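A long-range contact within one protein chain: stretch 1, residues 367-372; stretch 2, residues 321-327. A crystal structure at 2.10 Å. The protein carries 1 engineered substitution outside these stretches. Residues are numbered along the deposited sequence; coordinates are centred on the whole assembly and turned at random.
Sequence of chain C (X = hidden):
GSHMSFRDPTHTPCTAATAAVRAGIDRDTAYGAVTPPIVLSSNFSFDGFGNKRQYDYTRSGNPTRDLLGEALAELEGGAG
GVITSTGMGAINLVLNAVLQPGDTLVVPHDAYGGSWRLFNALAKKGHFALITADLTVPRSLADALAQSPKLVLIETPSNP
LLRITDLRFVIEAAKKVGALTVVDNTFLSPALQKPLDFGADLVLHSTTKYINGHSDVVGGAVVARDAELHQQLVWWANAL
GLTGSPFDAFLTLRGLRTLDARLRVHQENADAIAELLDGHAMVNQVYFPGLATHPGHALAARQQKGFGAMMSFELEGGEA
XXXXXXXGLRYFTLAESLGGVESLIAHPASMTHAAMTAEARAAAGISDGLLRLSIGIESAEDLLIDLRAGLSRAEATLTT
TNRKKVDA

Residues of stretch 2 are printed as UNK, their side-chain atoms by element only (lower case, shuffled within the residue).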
ATOM      1  N   SER C 367       8.263 -33.107 -23.942  1.00 35.14           N
ATOM      2  CA  SER C 367       7.258 -33.576 -24.898  1.00 36.25           C
ATOM      3  C   SER C 367       6.169 -32.488 -25.116  1.00 36.71           C
ATOM      4  O   SER C 367       5.882 -31.674 -24.194  1.00 34.22           O
ATOM      5  CB  SER C 367       6.732 -34.814 -24.223  1.00 37.47           C
ATOM      6  OG  SER C 367       5.543 -35.164 -24.752  1.00 42.38           O
ATOM      7  N   ASP C 368       5.489 -32.557 -26.252  1.00 33.13           N
ATOM      8  CA  ASP C 368       4.277 -31.770 -26.572  1.00 39.41           C
ATOM      9  C   ASP C 368       3.141 -32.101 -25.607  1.00 36.47           C
ATOM     10  O   ASP C 368       2.226 -31.263 -25.426  1.00 40.20           O
ATOM     11  CB  ASP C 368       3.921 -31.971 -28.049  1.00 43.17           C
ATOM     12  CG  ASP C 368       4.892 -31.237 -28.992  1.00 48.13           C
ATOM     13  OD1 ASP C 368       5.839 -30.524 -28.531  1.00 47.57           O
ATOM     14  OD2 ASP C 368       4.725 -31.417 -30.178  1.00 61.72           O
ATOM     15  N   GLY C 369       3.155 -33.309 -25.079  1.00 32.62           N
ATOM     16  CA  GLY C 369       2.149 -33.817 -24.141  1.00 33.02           C
ATOM     17  C   GLY C 369       2.433 -33.394 -22.683  1.00 34.07           C
ATOM     18  O   GLY C 369       1.551 -33.720 -21.822  1.00 32.05           O
ATOM     19  N   LEU C 370       3.562 -32.707 -22.376  1.00 30.18           N
ATOM     20  CA  LEU C 370       3.930 -32.456 -20.965  1.00 27.87           C
ATOM     21  C   LEU C 370       3.134 -31.270 -20.419  1.00 29.55           C
ATOM     22  O   LEU C 370       3.041 -30.213 -21.091  1.00 29.10           O
ATOM     23  CB  LEU C 370       5.424 -32.216 -20.836  1.00 27.53           C
ATOM     24  CG  LEU C 370       5.903 -32.079 -19.389  1.00 28.54           C
ATOM     25  CD1 LEU C 370       5.879 -33.433 -18.697  1.00 32.33           C
ATOM     26  CD2 LEU C 370       7.282 -31.527 -19.337  1.00 31.79           C
ATOM     27  N   LEU C 371       2.501 -31.454 -19.268  1.00 29.23           N
ATOM     28  CA  LEU C 371       1.822 -30.367 -18.523  1.00 27.49           C
ATOM     29  C   LEU C 371       2.446 -30.280 -17.140  1.00 29.99           C
ATOM     30  O   LEU C 371       2.797 -31.333 -16.575  1.00 32.72           O
ATOM     31  CB  LEU C 371       0.315 -30.639 -18.453  1.00 30.34           C
ATOM     32  CG  LEU C 371      -0.439 -30.473 -19.779  1.00 32.30           C
ATOM     33  CD1 LEU C 371      -1.798 -31.134 -19.727  1.00 34.15           C
ATOM     34  CD2 LEU C 371      -0.600 -29.002 -20.108  1.00 32.31           C
ATOM     35  N   ARG C 372       2.647 -29.054 -16.667  1.00 28.48           N
ATOM     36  CA  ARG C 372       3.171 -28.733 -15.330  1.00 27.99           C
ATOM     37  C   ARG C 372       2.071 -28.140 -14.464  1.00 26.95           C
ATOM     38  O   ARG C 372       1.394 -27.207 -14.888  1.00 27.64           O
ATOM     39  CB  ARG C 372       4.374 -27.815 -15.439  1.00 29.14           C
ATOM     40  CG  ARG C 372       5.066 -27.626 -14.107  1.00 29.63           C
ATOM     41  CD  ARG C 372       6.109 -26.520 -14.226  1.00 30.06           C
ATOM     42  NE  ARG C 372       5.437 -25.219 -14.233  1.00 30.34           N
ATOM     43  CZ  ARG C 372       6.067 -24.080 -14.480  1.00 33.12           C
ATOM     44  NH1 ARG C 372       7.370 -24.098 -14.622  1.00 30.85           N
ATOM     45  NH2 ARG C 372       5.418 -22.931 -14.404  1.00 33.42           N
ATOM     46  N   UNK C 321      -5.183 -33.457 -27.368  1.00 44.40           N
ATOM     47  CA  UNK C 321      -5.604 -33.956 -26.036  1.00 45.30           C
ATOM     48  C   UNK C 321      -5.299 -32.849 -25.020  1.00 40.96           C
ATOM     49  O   UNK C 321      -6.178 -32.531 -24.178  1.00 38.98           O
ATOM     50  c   UNK C 321      -4.896 -35.233 -25.676  1.00 44.52           C
ATOM     51  N   UNK C 322      -4.157 -32.191 -25.198  1.00 37.38           N
ATOM     52  CA  UNK C 322      -3.755 -31.089 -24.304  1.00 41.89           C
ATOM     53  C   UNK C 322      -4.792 -29.963 -24.407  1.00 38.53           C
ATOM     54  O   UNK C 322      -5.177 -29.438 -23.375  1.00 38.97           O
ATOM     55  c   UNK C 322      -2.300 -30.649 -24.592  1.00 39.25           C
ATOM     56  c   UNK C 322      -1.938 -29.394 -23.830  1.00 39.07           C
ATOM     57  c   UNK C 322      -1.336 -31.766 -24.222  1.00 40.92           C
ATOM     58  N   UNK C 323      -5.121 -29.513 -25.605  1.00 38.55           N
ATOM     59  CA  UNK C 323      -6.068 -28.403 -25.825  1.00 39.63           C
ATOM     60  C   UNK C 323      -7.384 -28.797 -25.190  1.00 37.84           C
ATOM     61  O   UNK C 323      -8.003 -27.921 -24.504  1.00 39.87           O
ATOM     62  c   UNK C 323      -5.217 -27.485 -28.071  1.00 48.41           C
ATOM     63  n   UNK C 323      -3.323 -24.676 -30.876  1.00 55.63           N
ATOM     64  c   UNK C 323      -6.356 -28.128 -27.300  1.00 43.02           C
ATOM     65  n   UNK C 323      -5.358 -24.599 -29.869  1.00 52.64           N
ATOM     66  c   UNK C 323      -4.338 -25.302 -30.324  1.00 53.13           C
ATOM     67  c   UNK C 323      -5.459 -27.364 -29.599  1.00 47.09           C
ATOM     68  n   UNK C 323      -4.352 -26.627 -30.207  1.00 51.44           N
ATOM     69  N   UNK C 324      -7.824 -30.046 -25.366  1.00 35.18           N
ATOM     70  CA  UNK C 324      -9.123 -30.440 -24.757  1.00 37.50           C
ATOM     71  C   UNK C 324      -8.990 -30.439 -23.203  1.00 38.81           C
ATOM     72  O   UNK C 324      -9.885 -29.944 -22.505  1.00 36.78           O
ATOM     73  c   UNK C 324      -9.538 -31.776 -25.279  1.00 36.68           C
ATOM     74  N   UNK C 325      -7.879 -30.954 -22.664  1.00 38.36           N
ATOM     75  CA  UNK C 325      -7.674 -31.062 -21.197  1.00 37.05           C
ATOM     76  C   UNK C 325      -7.816 -29.652 -20.600  1.00 37.56           C
ATOM     77  O   UNK C 325      -8.584 -29.390 -19.691  1.00 35.32           O
ATOM     78  c   UNK C 325      -6.316 -31.698 -20.915  1.00 36.76           C
ATOM     79  c   UNK C 325      -5.912 -33.275 -17.489  1.00 34.59           C
ATOM     80  c   UNK C 325      -6.165 -33.111 -18.837  1.00 36.13           C
ATOM     81  c   UNK C 325      -5.519 -30.835 -18.695  1.00 35.85           C
ATOM     82  c   UNK C 325      -5.273 -31.020 -17.336  1.00 37.06           C
ATOM     83  c   UNK C 325      -5.468 -32.236 -16.735  1.00 32.90           C
ATOM     84  c   UNK C 325      -5.990 -31.879 -19.456  1.00 36.03           C
ATOM     85  N   UNK C 326      -7.028 -28.718 -21.127  1.00 34.19           N
ATOM     86  CA  UNK C 326      -6.833 -27.354 -20.600  1.00 39.10           C
ATOM     87  C   UNK C 326      -8.108 -26.561 -20.830  1.00 40.29           C
ATOM     88  O   UNK C 326      -8.424 -25.725 -20.018  1.00 35.78           O
ATOM     89  c   UNK C 326      -5.537 -25.320 -21.362  1.00 42.72           C
ATOM     90  c   UNK C 326      -5.587 -26.792 -21.314  1.00 40.87           C
ATOM     91  c   UNK C 326      -4.346 -27.387 -20.680  1.00 40.83           C
ATOM     92  N   UNK C 327      -8.874 -26.913 -21.847  1.00 44.52           N
ATOM     93  CA  UNK C 327     -10.029 -26.096 -22.266  1.00 50.46           C
ATOM     94  C   UNK C 327     -10.950 -25.861 -21.070  1.00 50.25           C
ATOM     95  O   UNK C 327     -10.940 -24.759 -20.579  1.00 73.90           O
ATOM     96  o   UNK C 327     -12.328 -26.049 -25.134  1.00 69.08           O
ATOM     97  c   UNK C 327     -11.749 -25.716 -24.090  1.00 58.68           C
ATOM     98  o   UNK C 327     -11.908 -24.642 -23.528  1.00 58.90           O
ATOM     99  c   UNK C 327     -10.775 -26.693 -23.457  1.00 63.52           C
TER

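Position 321 carries one side-chain atom, a carbon bonded to CA, and nothing beyond it. That carbon is out of reach of stretch 1, so the position takes no part in the contact. A single carbon identifies Ala321.

Position 322 has three side-chain carbons: one attached to CA that carries the other two, a beta-branched fork without heteroatoms. CA-to-CB points toward stretch 1, and the two tips meet different parts of it. One lies against the turn, near the backbone of Asp368 and Gly369; the other approaches the side chain of Leu371. Three carbons in this arrangement give Val322, with chi1 at 172° (t). CG2 of Val322 is 3.8 Å from O of Asp368 and 4.0 Å from CA of Gly369, while its CG1 is 4.0 Å from CD2 of Leu371.

Position 323 shows four carbons and three nitrogens: three carbons in line, a nitrogen, then a carbon bearing two more nitrogens. This is a guanidinium at the end of a long chain, hence Arg323. It stays out of reach of stretch 1 and hydrogen-bonds just outside the two stretches.

Position 324 again has a lone carbon, also out of reach of stretch 1. It is Ala324.

Position 325 has seven carbons, one linking CA to a closed ring of six. With no oxygen on the ring, the residue is Phe325. Its CA-to-CB bond points toward stretch 1, and CD1 of Phe325 lies 3.9 Å from CD1 of Leu371. The methyl approaches the ring obliquely. On the helix backbone, N of Phe325 donates to O of Ala321 at 2.8 Å.

Position 326 repeats the fork of three carbons, one carrying two, and also directs CA-to-CB toward stretch 1. It is Val326, with chi1 at 156° (t). Its CG2 is 4.1 Å from CD2 of Leu371, and its N donates to O of Val322 at 3.0 Å, a one-turn step that helps bring both valines to the same leucine.

Position 327 has two carbons, the second bearing two oxygens: a short carboxylate, Asp327. Its side chain is out of reach of stretch 1.

The contact is apolar packing without a hydrogen bond between the stretches, and it buries 207 Å² in all. Leu371 supplies the largest covered area, 78 Å², with CD2 near both valines and CD1 near the phenylalanine; Val322 follows with 64 Å². Before the strand, a type I turn from Ser367 to Leu370 is supported by the bonds from N of Leu370 to O of Ser367 (3.1 Å) and from N of Gly369 to OG of Ser367 (3.0 Å). At Gly369 the backbone comes close to the helix, its CA 6.5 Å from CA of Val322. Leu370 then points away, whereas Leu371 points toward the helix, as alternation along a strand requires.

Stretch 2 (321-327) AVRAFVD
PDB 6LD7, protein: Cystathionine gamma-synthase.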